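PDB 1ZSO: uncharacterized protein from Plasmodium falciparum, which is of unknown function but probably binds zinc, like other eukaryotic CXXC-motif zinc-binding proteins. Local coordinates for residues 10-15 and 112-117; 58-63 and 68-73; 92-95 and 101-104; 134-137 and 142-145. One frame throughout, in Å; residues are numbered along the deposited sequence.

Contact 1. Residues 10-15 and 112-117; sequences KNTVVR and IELIDF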
loop_
_atom_site.group_PDB
_atom_site.type_symbol
_atom_site.label_atom_id
_atom_site.label_comp_id
_atom_site.label_asym_id
_atom_site.label_seq_id
_atom_site.Cartn_x
_atom_site.Cartn_y
_atom_site.Cartn_z
ATOM N N LYS B 10 -5.441 -9.277 15.971
ATOM C CA LYS B 10 -6.895 -9.219 16.156
ATOM C C LYS B 10 -7.613 -9.689 14.871
ATOM O O LYS B 10 -7.210 -9.335 13.740
ATOM N N ASN B 11 -8.659 -10.501 15.036
ATOM C CA ASN B 11 -9.487 -10.823 13.891
ATOM C C ASN B 11 -10.711 -9.865 13.781
ATOM O O ASN B 11 -11.473 -9.714 14.746
ATOM C CB ASN B 11 -9.877 -12.291 13.895
ATOM C CG ASN B 11 -10.306 -12.760 12.514
ATOM O OD1 ASN B 11 -11.335 -12.323 11.976
ATOM N ND2 ASN B 11 -9.496 -13.616 11.917
ATOM N N THR B 12 -10.858 -9.198 12.630
ATOM C CA THR B 12 -11.855 -8.128 12.466
ATOM C C THR B 12 -12.881 -8.399 11.348
ATOM O O THR B 12 -12.510 -8.596 10.197
ATOM C CB THR B 12 -11.178 -6.774 12.071
ATOM O OG1 THR B 12 -10.171 -6.393 13.031
ATOM C CG2 THR B 12 -12.230 -5.682 11.935
ATOM N N VAL B 13 -14.167 -8.324 11.656
ATOM C CA VAL B 13 -15.208 -8.656 10.676
ATOM C C VAL B 13 -15.923 -7.422 10.115
ATOM O O VAL B 13 -16.187 -6.473 10.832
ATOM C CB VAL B 13 -16.237 -9.663 11.271
ATOM C CG1 VAL B 13 -17.291 -10.008 10.267
ATOM C CG2 VAL B 13 -15.552 -10.916 11.682
ATOM N N VAL B 14 -16.188 -7.411 8.818
ATOM C CA VAL B 14 -17.091 -6.418 8.258
ATOM C C VAL B 14 -18.432 -7.088 8.045
ATOM O O VAL B 14 -18.508 -8.082 7.336
ATOM C CB VAL B 14 -16.627 -5.872 6.891
ATOM C CG1 VAL B 14 -17.656 -4.907 6.323
ATOM C CG2 VAL B 14 -15.317 -5.170 7.025
ATOM N N ARG B 15 -19.474 -6.535 8.661
ATOM C CA ARG B 15 -20.829 -7.021 8.515
ATOM C C ARG B 15 -21.626 -6.036 7.698
ATOM O O ARG B 15 -21.515 -4.818 7.875
ATOM C CB ARG B 15 -21.473 -7.173 9.889
ATOM C CG ARG B 15 -20.486 -7.653 10.928
ATOM C CD ARG B 15 -21.122 -8.536 11.972
ATOM N NE ARG B 15 -22.191 -7.860 12.686
ATOM C CZ ARG B 15 -23.435 -8.321 12.793
ATOM N NH1 ARG B 15 -23.768 -9.485 12.226
ATOM N NH2 ARG B 15 -24.339 -7.626 13.488
ATOM N N ILE B 112 -2.897 -2.645 13.818
ATOM C CA ILE B 112 -3.805 -1.749 13.091
ATOM C C ILE B 112 -5.243 -2.042 13.552
ATOM O O ILE B 112 -5.591 -3.206 13.708
ATOM C CB ILE B 112 -3.744 -1.980 11.573
ATOM C CG1 ILE B 112 -2.501 -1.365 10.961
ATOM C CG2 ILE B 112 -4.968 -1.383 10.865
ATOM C CD1 ILE B 112 -2.214 -1.918 9.585
ATOM N N GLU B 113 -6.028 -0.993 13.762
ATOM C CA GLU B 113 -7.514 -1.058 13.932
ATOM C C GLU B 113 -8.286 -0.492 12.747
ATOM O O GLU B 113 -8.079 0.656 12.370
ATOM C CB GLU B 113 -7.999 -0.165 15.063
ATOM C CG GLU B 113 -8.240 -0.798 16.340
ATOM C CD GLU B 113 -7.125 -0.487 17.254
ATOM O OE1 GLU B 113 -6.006 -0.892 16.879
ATOM O OE2 GLU B 113 -7.355 0.188 18.292
ATOM N N LEU B 114 -9.200 -1.288 12.216
ATOM C CA LEU B 114 -10.127 -0.879 11.175
ATOM C C LEU B 114 -11.179 -0.025 11.831
ATOM O O LEU B 114 -11.887 -0.530 12.666
ATOM C CB LEU B 114 -10.816 -2.104 10.553
ATOM C CG LEU B 114 -9.846 -3.122 9.940
ATOM C CD1 LEU B 114 -10.547 -4.099 8.995
ATOM C CD2 LEU B 114 -8.758 -2.383 9.205
ATOM N N ILE B 115 -11.262 1.268 11.476
ATOM C CA ILE B 115 -12.215 2.188 12.111
ATOM C C ILE B 115 -13.515 2.302 11.265
ATOM O O ILE B 115 -14.628 1.983 11.721
ATOM C CB ILE B 115 -11.556 3.590 12.343
ATOM C CG1 ILE B 115 -10.315 3.478 13.229
ATOM C CG2 ILE B 115 -12.502 4.545 12.994
ATOM C CD1 ILE B 115 -10.592 2.996 14.645
ATOM N N ASP B 116 -13.333 2.734 10.019
ATOM C CA ASP B 116 -14.416 3.037 9.112
ATOM C C ASP B 116 -14.166 2.271 7.831
ATOM O O ASP B 116 -13.067 2.269 7.343
ATOM C CB ASP B 116 -14.418 4.525 8.750
ATOM C CG ASP B 116 -14.658 5.423 9.940
ATOM O OD1 ASP B 116 -15.616 5.154 10.705
ATOM O OD2 ASP B 116 -13.905 6.425 10.099
ATOM N N PHE B 117 -15.219 1.660 7.299
ATOM C CA PHE B 117 -15.227 0.973 6.026
ATOM C C PHE B 117 -15.972 1.831 5.006
ATOM O O PHE B 117 -16.953 2.508 5.339
ATOM C CB PHE B 117 -15.966 -0.340 6.224
ATOM C CG PHE B 117 -16.257 -1.057 4.970
ATOM C CD1 PHE B 117 -15.227 -1.462 4.141
ATOM C CD2 PHE B 117 -17.561 -1.335 4.606
ATOM C CE1 PHE B 117 -15.501 -2.126 2.952
ATOM C CE2 PHE B 117 -17.829 -2.000 3.422
ATOM C CZ PHE B 117 -16.806 -2.400 2.601
HETATM O O HOH W 1 -9.705 -3.765 13.954
#
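Thr12 has OG1 beside the backbone N (chi1 -56°), which leaves CG2 trans to that N and pointed at Leu114, and Val14 sets CG1 in the same trans position (chi1 176°), which brings it over the ring of Phe117. The first pair meets methyl to methyl, Thr12 CG2 lying 3.7 Å from Leu114 CD1. In the second pair the side chains run at about a right angle: Val14 CG1 is 4.2 Å from the centroid of the Phe117 ring, near enough to the ring normal for a CH-pi contact. Val14 CG1 is displaced toward the rim, 4.0 Å from Phe117 CD2. No direct hydrogen bond joins the two strands. A water stands between them instead, 2.8 Å from Thr12 OG1 and 3.1 Å from Leu114 N, and it accepts the backbone N-H. Ile115 and Asp116 both face Asn37 in a classic beta bulge, and Asp116 OD2 is hydrogen-bonded to Asn37 ND2. Val163 of strand 152-163 touches all four contacting residues, while Phe36 and Tyr161 meet the Phe117 ring, the latter edge-to-face. The two strands belong to different sheets, and their nearest CA atoms, those of Thr12 and Leu114, are 7.6 Å apart, so side chains rather than backbone bonds bridge the gap. The chemistry is therefore apolar packing between sheets, with one water bridging the threonine hydroxyl and the N-H of Leu114 as the polar link in an otherwise apolar contact.

Contact 2. Residues 58-63 and 68-73; sequences LEIPNS and NFMIKW
Leu58 and Asn68 bring their CA atoms to 6.0 Å, the nearest CA pair, yet no hydrogen bond crosses between 58-63 and 68-73, and the chains are held together by side-chain packing. Met70, present as selenomethionine, makes the largest contribution. Its chain is bent at the last torsion (chi3 -81°), which turns the CE methyl back over the first residues of 58-63. Met70 CE comes within 3.2 Å of Glu59 O and 3.4 Å of Leu58 CB, the latter tighter than usual for two carbons. The selenium rests farther along, with Met70 SE 4.0 Å from Pro61 CD and 4.1 Å from Ile60 CG1; the proline and Met70 side chains pass in opposite directions, whereas the isoleucine crosses at a slant. Leu58 answers with its CD1 branch: Leu58 CD1 lies 3.5 Å from Met70 N and also against Phe69 CA, and it touches the base of the Met70 side chain. The Asn68 amide has its partners outside the two segments: ND2 hydrogen-bonds to Asp56 O and OD1 to Phe84 N. Strand 69-71 is one of the two outermost strands of the six-stranded sheet within this chain, Asn68 and Phe69 forming a classic beta bulge opposite Ile82 of strand 80-85, while 58-59 pairs with 66-67 in a small two-stranded sheet. Arg53 of the second subunit packs on Pro61 and Met70, placing the contact at the subunit interface.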
loop_
_atom_site.group_PDB
_atom_site.type_symbol
_atom_site.label_atom_id
_atom_site.label_comp_id
_atom_site.label_asym_id
_atom_site.label_seq_id
_atom_site.Cartn_x
_atom_site.Cartn_y
_atom_site.Cartn_z
ATOM N N LEU B 58 2.582 -8.268 -0.201
ATOM C CA LEU B 58 3.649 -7.493 0.437
ATOM C C LEU B 58 4.423 -8.375 1.398
ATOM O O LEU B 58 3.847 -8.935 2.341
ATOM C CB LEU B 58 3.099 -6.313 1.226
ATOM C CG LEU B 58 1.952 -5.467 0.677
ATOM C CD1 LEU B 58 1.716 -4.230 1.552
ATOM C CD2 LEU B 58 2.167 -5.003 -0.738
ATOM N N GLU B 59 5.728 -8.492 1.160
ATOM C CA GLU B 59 6.588 -9.324 1.967
ATOM C C GLU B 59 6.905 -8.565 3.252
ATOM O O GLU B 59 7.370 -7.446 3.204
ATOM C CB GLU B 59 7.859 -9.649 1.200
ATOM C CG GLU B 59 7.627 -10.433 -0.078
ATOM C CD GLU B 59 7.456 -11.956 0.145
ATOM O OE1 GLU B 59 7.755 -12.471 1.268
ATOM O OE2 GLU B 59 7.031 -12.642 -0.829
ATOM N N ILE B 60 6.616 -9.187 4.391
ATOM C CA ILE B 60 6.868 -8.604 5.700
ATOM C C ILE B 60 8.323 -8.826 6.136
ATOM O O ILE B 60 8.846 -9.938 6.087
ATOM C CB ILE B 60 5.926 -9.190 6.766
ATOM C CG1 ILE B 60 4.484 -9.068 6.309
ATOM C CG2 ILE B 60 6.136 -8.479 8.184
ATOM C CD1 ILE B 60 3.523 -9.921 7.101
ATOM N N PRO B 61 8.992 -7.746 6.537
ATOM C CA PRO B 61 10.371 -7.845 7.047
ATOM C C PRO B 61 10.455 -8.647 8.353
ATOM O O PRO B 61 9.559 -8.579 9.194
ATOM C CB PRO B 61 10.795 -6.386 7.252
ATOM C CG PRO B 61 9.801 -5.573 6.451
ATOM C CD PRO B 61 8.507 -6.352 6.501
ATOM N N ASN B 62 11.519 -9.428 8.493
ATOM C CA ASN B 62 11.641 -10.383 9.608
ATOM C C ASN B 62 10.392 -11.263 9.798
ATOM O O ASN B 62 9.895 -11.479 10.908
ATOM C CB ASN B 62 12.042 -9.658 10.895
ATOM C CG ASN B 62 13.484 -9.253 10.875
ATOM O OD1 ASN B 62 14.340 -9.924 11.453
ATOM N ND2 ASN B 62 13.779 -8.178 10.160
ATOM N N SER B 63 9.905 -11.777 8.685
ATOM C CA SER B 63 8.848 -12.726 8.698
ATOM C C SER B 63 8.920 -13.434 7.343
ATOM O O SER B 63 9.489 -12.898 6.361
ATOM C CB SER B 63 7.518 -11.996 8.933
ATOM O OG SER B 63 6.383 -12.844 8.816
ATOM N N ASN B 68 -1.526 -7.950 2.668
ATOM C CA ASN B 68 -2.260 -7.235 1.625
ATOM C C ASN B 68 -2.085 -5.723 1.801
ATOM O O ASN B 68 -2.121 -4.967 0.825
ATOM C CB ASN B 68 -3.768 -7.514 1.725
ATOM C CG ASN B 68 -4.131 -8.906 1.368
ATOM O OD1 ASN B 68 -5.101 -9.429 1.901
ATOM N ND2 ASN B 68 -3.386 -9.525 0.454
ATOM N N PHE B 69 -1.922 -5.318 3.066
ATOM C CA PHE B 69 -1.603 -3.942 3.441
ATOM C C PHE B 69 -0.625 -3.887 4.606
ATOM O O PHE B 69 -0.743 -4.649 5.568
ATOM C CB PHE B 69 -2.861 -3.143 3.837
ATOM C CG PHE B 69 -2.578 -1.692 4.139
ATOM C CD1 PHE B 69 -2.481 -0.763 3.116
ATOM C CD2 PHE B 69 -2.356 -1.260 5.437
ATOM C CE1 PHE B 69 -2.189 0.628 3.402
ATOM C CE2 PHE B 69 -2.081 0.073 5.706
ATOM C CZ PHE B 69 -1.987 1.025 4.664
HETATM N N MSE B 70 0.301 -2.935 4.515
HETATM C CA MSE B 70 1.273 -2.677 5.570
HETATM C C MSE B 70 1.540 -1.176 5.818
HETATM O O MSE B 70 1.434 -0.339 4.922
HETATM C CB MSE B 70 2.626 -3.278 5.216
HETATM C CG MSE B 70 2.821 -4.733 5.508
HETATM SE SE MSE B 70 4.828 -5.005 5.582
HETATM C CE MSE B 70 5.162 -5.134 3.701
ATOM N N ILE B 71 1.935 -0.865 7.046
ATOM C CA ILE B 71 2.309 0.474 7.397
ATOM C C ILE B 71 3.337 0.406 8.520
ATOM O O ILE B 71 3.249 -0.435 9.404
ATOM C CB ILE B 71 1.053 1.337 7.719
ATOM C CG1 ILE B 71 1.417 2.799 7.949
ATOM C CG2 ILE B 71 0.251 0.825 8.925
ATOM C CD1 ILE B 71 0.174 3.668 7.964
ATOM N N LYS B 72 4.345 1.261 8.426
ATOM C CA LYS B 72 5.297 1.477 9.477
ATOM C C LYS B 72 4.907 2.838 10.084
ATOM O O LYS B 72 5.192 3.916 9.534
ATOM C CB LYS B 72 6.716 1.462 8.914
ATOM C CG LYS B 72 7.829 1.733 9.904
ATOM C CD LYS B 72 9.156 1.675 9.178
ATOM C CE LYS B 72 10.326 1.355 10.108
ATOM N NZ LYS B 72 10.723 2.554 10.916
ATOM N N TRP B 73 4.168 2.744 11.193
ATOM C CA TRP B 73 3.529 3.886 11.842
ATOM C C TRP B 73 4.508 4.954 12.261
ATOM O O TRP B 73 4.193 6.145 12.152
ATOM C CB TRP B 73 2.750 3.426 13.069
ATOM C CG TRP B 73 1.454 2.785 12.756
ATOM C CD1 TRP B 73 1.129 1.493 12.926
ATOM C CD2 TRP B 73 0.286 3.429 12.249
ATOM N NE1 TRP B 73 -0.159 1.275 12.556
ATOM C CE2 TRP B 73 -0.698 2.447 12.115
ATOM C CE3 TRP B 73 -0.011 4.750 11.859
ATOM C CZ2 TRP B 73 -1.970 2.737 11.677
ATOM C CZ3 TRP B 73 -1.238 5.024 11.397
ATOM C CH2 TRP B 73 -2.229 4.034 11.334
#

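Contact 3. Residues 92-95 and 101-104; sequences SYEE and WRDF
Arg102 crosses to Ser92, Tyr93 and Glu94 with a side chain that runs extended from CG to NE, and its atoms meet these residues in turn. Arg102 CB sits at the edge of the Tyr93 ring, near its plane and 3.8 Å from Tyr93 CE1, and CG follows beside CD1 of the same ring. CD then passes Ser92 O. The separation of Arg102 NE from Ser92 O is 3.3 Å, but the angle is poor and no hydrogen bond results: the carbonyl oxygen stands over one face of the guanidinium, displaced toward the rim. At the tip, Arg102 NH2 reaches Glu94 OE2 at 3.4 Å in a salt bridge whose hydrogen bond is weak, with an N-H...O angle of 131°. Carboxylate and guanidinium planes are 68° apart, which rules out a flat two-pronged pairing. NH1 hydrogen-bonds to Asn97 OD1, which also accepts from Glu94 N, so one loop amide oxygen ties the arginine to the strand that carries its ionic partner. Ser92 OG adds a weak hydrogen bond to Glu94 OE2 and gives that oxygen a second polar neighbour. Phe104 places CE1 3.6 Å from Ser92 N, while Tyr93 OH hydrogen-bonds to Glu100 O and Ala18 N. The axes of strands 92-94 and 102-104 approach to 7.4 Å at 148°, roughly antiparallel, yet the two lie in different sheets. Strand 92-94 borders the four-stranded sheet beside 23-27, and 102-110 runs between 80-85 and 9-21 in the six-stranded one, so the connection from 95 to 101 joins the two sheets.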
loop_
_atom_site.group_PDB
_atom_site.type_symbol
_atom_site.label_atom_id
_atom_site.label_comp_id
_atom_site.label_asym_id
_atom_site.label_seq_id
_atom_site.Cartn_x
_atom_site.Cartn_y
_atom_site.Cartn_z
ATOM N N SER B 92 -20.283 -12.447 -0.005
ATOM C CA SER B 92 -21.541 -12.701 -0.686
ATOM C C SER B 92 -22.708 -12.381 0.271
ATOM O O SER B 92 -22.634 -12.669 1.450
ATOM C CB SER B 92 -21.605 -14.179 -1.143
ATOM O OG SER B 92 -22.600 -14.377 -2.141
ATOM N N TYR B 93 -23.766 -11.758 -0.247
ATOM C CA TYR B 93 -24.995 -11.496 0.487
ATOM C C TYR B 93 -26.143 -11.878 -0.430
ATOM O O TYR B 93 -26.226 -11.469 -1.578
ATOM C CB TYR B 93 -25.030 -10.018 0.857
ATOM C CG TYR B 93 -26.096 -9.551 1.849
ATOM C CD1 TYR B 93 -25.928 -9.715 3.204
ATOM C CD2 TYR B 93 -27.234 -8.862 1.407
ATOM C CE1 TYR B 93 -26.863 -9.242 4.090
ATOM C CE2 TYR B 93 -28.204 -8.394 2.292
ATOM C CZ TYR B 93 -28.021 -8.587 3.626
ATOM O OH TYR B 93 -28.978 -8.119 4.521
ATOM N N GLU B 94 -27.030 -12.707 0.067
ATOM C CA GLU B 94 -27.930 -13.413 -0.821
ATOM C C GLU B 94 -29.371 -13.082 -0.471
ATOM O O GLU B 94 -29.643 -12.508 0.570
ATOM C CB GLU B 94 -27.615 -14.916 -0.742
ATOM C CG GLU B 94 -26.173 -15.236 -1.207
ATOM C CD GLU B 94 -25.556 -16.460 -0.539
ATOM O OE1 GLU B 94 -26.325 -17.409 -0.216
ATOM O OE2 GLU B 94 -24.304 -16.486 -0.347
ATOM N N GLU B 95 -30.279 -13.409 -1.382
ATOM C CA GLU B 95 -31.702 -13.129 -1.204
ATOM C C GLU B 95 -32.180 -13.503 0.203
ATOM O O GLU B 95 -32.872 -12.727 0.888
ATOM C CB GLU B 95 -32.490 -13.911 -2.254
ATOM C CG GLU B 95 -33.975 -13.635 -2.337
ATOM C CD GLU B 95 -34.607 -14.322 -3.566
ATOM O OE1 GLU B 95 -33.849 -14.985 -4.327
ATOM O OE2 GLU B 95 -35.845 -14.206 -3.779
ATOM N N TRP B 101 -28.452 -8.623 9.116
ATOM C CA TRP B 101 -26.989 -8.475 9.275
ATOM C C TRP B 101 -26.293 -9.771 8.879
ATOM O O TRP B 101 -26.823 -10.855 9.085
ATOM C CB TRP B 101 -26.640 -8.108 10.716
ATOM C CG TRP B 101 -26.875 -6.656 10.988
ATOM C CD1 TRP B 101 -27.904 -6.102 11.689
ATOM C CD2 TRP B 101 -26.069 -5.549 10.518
ATOM N NE1 TRP B 101 -27.782 -4.724 11.693
ATOM C CE2 TRP B 101 -26.658 -4.369 10.989
ATOM C CE3 TRP B 101 -24.922 -5.458 9.750
ATOM C CZ2 TRP B 101 -26.137 -3.120 10.714
ATOM C CZ3 TRP B 101 -24.402 -4.220 9.492
ATOM C CH2 TRP B 101 -25.009 -3.066 9.961
ATOM N N ARG B 102 -25.127 -9.665 8.270
ATOM C CA ARG B 102 -24.389 -10.857 7.872
ATOM C C ARG B 102 -22.888 -10.523 7.726
ATOM O O ARG B 102 -22.507 -9.487 7.180
ATOM C CB ARG B 102 -25.006 -11.498 6.594
ATOM C CG ARG B 102 -24.040 -12.316 5.690
ATOM C CD ARG B 102 -24.715 -13.409 4.807
ATOM N NE ARG B 102 -23.718 -14.287 4.166
ATOM C CZ ARG B 102 -23.966 -15.223 3.228
ATOM N NH1 ARG B 102 -25.202 -15.433 2.763
ATOM N NH2 ARG B 102 -22.961 -15.959 2.731
ATOM N N ASP B 103 -22.056 -11.412 8.262
ATOM C CA ASP B 103 -20.629 -11.337 8.073
ATOM C C ASP B 103 -20.313 -11.347 6.593
ATOM O O ASP B 103 -20.792 -12.208 5.854
ATOM C CB ASP B 103 -19.946 -12.513 8.774
ATOM C CG ASP B 103 -19.944 -12.368 10.299
ATOM O OD1 ASP B 103 -20.380 -11.296 10.782
ATOM O OD2 ASP B 103 -19.495 -13.312 11.011
ATOM N N PHE B 104 -19.507 -10.382 6.166
ATOM C CA PHE B 104 -19.213 -10.209 4.764
ATOM C C PHE B 104 -17.760 -10.537 4.457
ATOM O O PHE B 104 -17.465 -11.129 3.427
ATOM C CB PHE B 104 -19.524 -8.764 4.330
ATOM C CG PHE B 104 -19.537 -8.576 2.840
ATOM C CD1 PHE B 104 -20.576 -9.076 2.077
ATOM C CD2 PHE B 104 -18.481 -7.942 2.192
ATOM C CE1 PHE B 104 -20.569 -8.954 0.706
ATOM C CE2 PHE B 104 -18.485 -7.810 0.811
ATOM C CZ PHE B 104 -19.520 -8.334 0.068
#

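Contact 4. Residues 134-137 and 142-145; sequences YDVN and NWCD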
loop_
_atom_site.group_PDB
_atom_site.type_symbol
_atom_site.label_atom_id
_atom_site.label_comp_id
_atom_site.label_asym_id
_atom_site.label_seq_id
_atom_site.Cartn_x
_atom_site.Cartn_y
_atom_site.Cartn_z
ATOM N N TYR B 134 -22.230 -5.152 -13.323
ATOM C CA TYR B 134 -20.884 -4.828 -12.909
ATOM C C TYR B 134 -20.746 -3.369 -12.486
ATOM O O TYR B 134 -21.666 -2.533 -12.677
ATOM C CB TYR B 134 -19.919 -5.150 -14.040
ATOM C CG TYR B 134 -19.886 -6.640 -14.295
ATOM C CD1 TYR B 134 -19.011 -7.458 -13.583
ATOM C CD2 TYR B 134 -20.773 -7.242 -15.188
ATOM C CE1 TYR B 134 -19.005 -8.824 -13.780
ATOM C CE2 TYR B 134 -20.774 -8.599 -15.372
ATOM C CZ TYR B 134 -19.893 -9.380 -14.660
ATOM O OH TYR B 134 -19.860 -10.743 -14.824
ATOM N N ASP B 135 -19.594 -3.065 -11.896
ATOM C CA ASP B 135 -19.318 -1.700 -11.497
ATOM C C ASP B 135 -20.512 -1.176 -10.694
ATOM O O ASP B 135 -20.938 -0.039 -10.870
ATOM C CB ASP B 135 -19.093 -0.845 -12.748
ATOM C CG ASP B 135 -17.780 -1.185 -13.473
ATOM O OD1 ASP B 135 -16.698 -0.930 -12.878
ATOM O OD2 ASP B 135 -17.832 -1.677 -14.638
ATOM N N VAL B 136 -21.067 -2.033 -9.848
ATOM C CA VAL B 136 -22.192 -1.662 -8.987
ATOM C C VAL B 136 -21.660 -0.760 -7.892
ATOM O O VAL B 136 -20.744 -1.121 -7.150
ATOM C CB VAL B 136 -22.907 -2.898 -8.414
ATOM C CG1 VAL B 136 -23.914 -2.515 -7.359
ATOM C CG2 VAL B 136 -23.579 -3.690 -9.543
ATOM N N ASN B 137 -22.184 0.458 -7.865
ATOM C CA ASN B 137 -21.673 1.496 -6.981
ATOM C C ASN B 137 -22.481 1.555 -5.715
ATOM O O ASN B 137 -23.663 1.856 -5.757
ATOM C CB ASN B 137 -21.718 2.872 -7.640
ATOM C CG ASN B 137 -21.280 3.977 -6.687
ATOM O OD1 ASN B 137 -20.684 3.689 -5.633
ATOM N ND2 ASN B 137 -21.549 5.255 -7.054
ATOM N N ASN B 142 -26.725 2.728 -1.977
ATOM C CA ASN B 142 -27.999 2.470 -2.674
ATOM C C ASN B 142 -27.676 2.254 -4.162
ATOM O O ASN B 142 -26.814 2.922 -4.732
ATOM C CB ASN B 142 -29.004 3.642 -2.530
ATOM C CG ASN B 142 -29.524 3.837 -1.103
ATOM O OD1 ASN B 142 -30.483 3.160 -0.658
ATOM N ND2 ASN B 142 -28.936 4.796 -0.391
ATOM N N TRP B 143 -28.405 1.356 -4.796
ATOM C CA TRP B 143 -28.172 1.100 -6.203
ATOM C C TRP B 143 -29.356 0.409 -6.798
ATOM O O TRP B 143 -29.945 -0.445 -6.171
ATOM C CB TRP B 143 -26.914 0.254 -6.375
ATOM C CG TRP B 143 -26.748 -0.308 -7.730
ATOM C CD1 TRP B 143 -26.065 0.248 -8.771
ATOM C CD2 TRP B 143 -27.274 -1.560 -8.214
ATOM N NE1 TRP B 143 -26.142 -0.567 -9.865
ATOM C CE2 TRP B 143 -26.871 -1.685 -9.555
ATOM C CE3 TRP B 143 -28.032 -2.571 -7.640
ATOM C CZ2 TRP B 143 -27.200 -2.779 -10.335
ATOM C CZ3 TRP B 143 -28.390 -3.663 -8.428
ATOM C CH2 TRP B 143 -27.972 -3.755 -9.765
ATOM N N CYS B 144 -29.699 0.796 -8.025
ATOM C CA CYS B 144 -30.685 0.068 -8.788
ATOM C C CYS B 144 -30.370 0.049 -10.276
ATOM O O CYS B 144 -29.563 0.826 -10.766
ATOM C CB CYS B 144 -32.084 0.624 -8.548
ATOM S SG CYS B 144 -32.298 2.297 -9.121
ATOM N N ASP B 145 -31.001 -0.890 -10.957
ATOM C CA ASP B 145 -30.933 -1.013 -12.390
ATOM C C ASP B 145 -32.278 -1.615 -12.798
ATOM O O ASP B 145 -33.144 -1.871 -11.950
ATOM C CB ASP B 145 -29.750 -1.906 -12.832
ATOM C CG ASP B 145 -29.117 -1.452 -14.177
ATOM O OD1 ASP B 145 -27.869 -1.428 -14.276
ATOM O OD2 ASP B 145 -29.857 -1.112 -15.132
#
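Val136 meets Trp143 over the face of the indole, and the two side chains cross at about a right angle. Val136 CG1 stands 3.5 Å from the centroid of the Trp143 five-membered ring and only 8° off its normal, the geometry of a direct CH-pi contact; Val136 CG1 is also 3.6 Å from Trp143 CD2. The other methyl extends the overlap across the indole toward its benzo end, Val136 CG2 lying 3.8 Å from Trp143 CZ2. Both methyls therefore lie along one side of the indole, while Asp145 N lies over the opposite face, farther from the plane and toward the rim. Trp143 points its indole at the valine by setting CG trans to N (chi1 167°). The backbone contributes a lesser contact, Asn137 O being 3.7 Å from Trp143 CB, and no hydrogen bond crosses between the segments. The asparagine amides turn to other partners: Asn137 OD1 hydrogen-bonds to Ser139 N in the connecting turn, Asn142 OD1 to Asn158 N and Asn142 ND2 to Asp140 O. Val125 touches both Val136 and Trp143, while Val154 and Ile156 add to the packing on the tryptophan. The chain turns a corner at Asp135, with Val136 still backbone hydrogen-bonded to Phe123. A methyl-on-indole CH-pi contact thus joins edge strands of two antiparallel sheets, 132-136 of the four-stranded and 143-147 of the six-stranded one, in an all-beta fold without helices.

Overall arrangement
Contact 1 is the most interior of the four, with three of its four touching residues buried; contacts 2, 3 and 4 are partly buried. Strand 9-21 of contact 1 lies beside strand 102-110 of contact 3: Val14 O is 2.8 Å from Phe104 N, a probable hydrogen bond. Contact 1 also touches contact 2, where Ile112 packs on Ile71 and Trp73. All four reach the six-stranded sheet; contact 1 ties it to the three-stranded sheet, contacts 3 and 4 to the four-stranded one. Chemistry follows place: apolar packing with one water in contact 1, selenomethionine packing near the second subunit in contact 2, a salt bridge with a weak hydrogen bond in contact 3, methyl-on-indole in contact 4.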